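Local coordinates for signal recognition particle 19 kDa protein (Pyrococcus furiosus, PDB 3DLU) that probably binds 7S RNA directly and mediates attachment of the 54 kDa subunit when the archaeal signal recognition particle is assembled, at residues Glu36-Arg39 and Ala40-Leu44. Numbering follows the deposited sequence.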
loop_
_atom_site.group_PDB
_atom_site.type_symbol
_atom_site.label_atom_id
_atom_site.label_comp_id
_atom_site.label_asym_id
_atom_site.label_seq_id
_atom_site.Cartn_x
_atom_site.Cartn_y
_atom_site.Cartn_z
ATOM N N GLU A 36 0.489 9.946 -13.409
ATOM C CA GLU A 36 0.381 10.202 -14.841
ATOM C C GLU A 36 -0.620 9.245 -15.484
ATOM O O GLU A 36 -1.384 9.631 -16.372
ATOM C CB GLU A 36 1.749 10.065 -15.523
ATOM C CG GLU A 36 2.711 11.211 -15.240
ATOM C CD GLU A 36 4.040 11.028 -15.952
ATOM O OE1 GLU A 36 4.673 9.974 -15.739
ATOM O OE2 GLU A 36 4.446 11.920 -16.731
ATOM N N ILE A 37 -0.583 7.991 -15.053
ATOM C CA ILE A 37 -1.522 6.984 -15.527
ATOM C C ILE A 37 -2.949 7.367 -15.134
ATOM O O ILE A 37 -3.875 7.238 -15.930
ATOM C CB ILE A 37 -1.139 5.614 -14.973
ATOM C CG1 ILE A 37 0.201 5.197 -15.603
ATOM C CG2 ILE A 37 -2.222 4.567 -15.249
ATOM C CD1 ILE A 37 0.891 4.029 -14.900
ATOM N N VAL A 38 -3.117 7.861 -13.912
ATOM C CA VAL A 38 -4.444 8.270 -13.472
ATOM C C VAL A 38 -4.930 9.455 -14.308
ATOM O O VAL A 38 -6.069 9.473 -14.780
ATOM C CB VAL A 38 -4.472 8.619 -11.976
ATOM C CG1 VAL A 38 -5.781 9.337 -11.615
ATOM C CG2 VAL A 38 -4.293 7.360 -11.138
ATOM N N ARG A 39 -4.054 10.434 -14.501
ATOM C CA ARG A 39 -4.401 11.593 -15.317
ATOM C C ARG A 39 -4.790 11.183 -16.735
ATOM O O ARG A 39 -5.788 11.673 -17.273
ATOM C CB ARG A 39 -3.254 12.607 -15.359
ATOM C CG ARG A 39 -3.623 13.861 -16.127
ATOM C CD ARG A 39 -2.432 14.795 -16.264
ATOM N NE ARG A 39 -2.716 15.861 -17.222
ATOM C CZ ARG A 39 -1.822 16.741 -17.658
ATOM N NH1 ARG A 39 -0.570 16.685 -17.226
ATOM N NH2 ARG A 39 -2.181 17.676 -18.528
ATOM N N ALA A 40 -3.990 10.302 -17.343
ATOM C CA ALA A 40 -4.286 9.779 -18.682
ATOM C C ALA A 40 -5.623 9.042 -18.747
ATOM O O ALA A 40 -6.403 9.250 -19.674
ATOM C CB ALA A 40 -3.150 8.862 -19.165
ATOM N N ALA A 41 -5.876 8.174 -17.770
ATOM C CA ALA A 41 -7.118 7.394 -17.740
ATOM C C ALA A 41 -8.332 8.315 -17.702
ATOM O O ALA A 41 -9.307 8.093 -18.409
ATOM C CB ALA A 41 -7.129 6.433 -16.541
ATOM N N GLU A 42 -8.251 9.351 -16.876
ATOM C CA GLU A 42 -9.346 10.301 -16.719
ATOM C C GLU A 42 -9.562 11.059 -18.024
ATOM O O GLU A 42 -10.691 11.209 -18.490
ATOM C CB GLU A 42 -9.048 11.258 -15.572
ATOM C CG GLU A 42 -9.154 10.597 -14.189
ATOM C CD GLU A 42 -8.634 11.484 -13.068
ATOM O OE1 GLU A 42 -7.941 12.483 -13.366
ATOM O OE2 GLU A 42 -8.914 11.174 -11.889
ATOM N N GLU A 43 -8.473 11.512 -18.635
ATOM C CA GLU A 43 -8.591 12.193 -19.914
ATOM C C GLU A 43 -9.188 11.291 -20.991
ATOM O O GLU A 43 -9.910 11.772 -21.871
ATOM C CB GLU A 43 -7.251 12.786 -20.370
ATOM C CG GLU A 43 -6.916 14.111 -19.709
ATOM C CD GLU A 43 -6.247 15.090 -20.664
ATOM O OE1 GLU A 43 -6.193 14.799 -21.882
ATOM O OE2 GLU A 43 -5.782 16.154 -20.197
ATOM N N LEU A 44 -8.899 9.992 -20.908
ATOM C CA LEU A 44 -9.408 9.003 -21.864
ATOM C C LEU A 44 -10.836 8.557 -21.534
ATOM O O LEU A 44 -11.409 7.725 -22.249
ATOM C CB LEU A 44 -8.495 7.769 -21.904
ATOM C CG LEU A 44 -7.095 8.058 -22.471
ATOM C CD1 LEU A 44 -6.104 6.956 -22.115
ATOM C CD2 LEU A 44 -7.172 8.272 -23.984
#
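Val38 and Glu42 meet one turn apart on the helix, their side chains slanting across each other. Glu42 reaches back toward the N-terminal end: its CG stands anti to the carbonyl carbon (chi1 -72°) and the chain beyond is extended, which lays the carboxylate beside the valine. OE2 of Glu42 comes to 3.6 Å from CG1 of Val38, a van der Waals touch of carboxylate oxygen on methyl, while CG of Glu42 rests 3.3 Å from the Val38 carbonyl O.

One residue further round, Arg39 and Glu43 form the charged pair of the turn. Arg39 has CG anti to the backbone N (chi1 -176°) and stays extended to NE, which carries the guanidinium out to where Phe95 lies. OE2 of Glu43 lies at the edge of the guanidinium and near its plane, but 4.3 Å from NH2 of Arg39, too far for a salt bridge; any attraction is probably modest. Both side chains look to helix 81-100, where Arg39 makes a cation-pi contact with Phe95 and Glu43 OE1 has a long, weak ion pair with Lys91.

Beneath these side chains, four successive i to i+4 bonds fix the spacing. Ala40 N gives its hydrogen to Glu36 O at 2.9 Å, Ala41 N to Ile37 O, Glu42 N to Val38 O, and Glu43 N to Arg39 O at 3.0 Å. The CB of Ala40 packs against Glu36 O at 3.4 Å and also touches Lys91; Ile37 and Ala41 instead face Ile73 and Leu75 of strand 68-76. Glu36 is buried and anchored by a salt bridge to Arg96. These are two regular alpha-helical turns making up most of the short helix 34-43, which packs between the antiparallel sheet and helix 81-100 in the alpha/beta fold of SRP19.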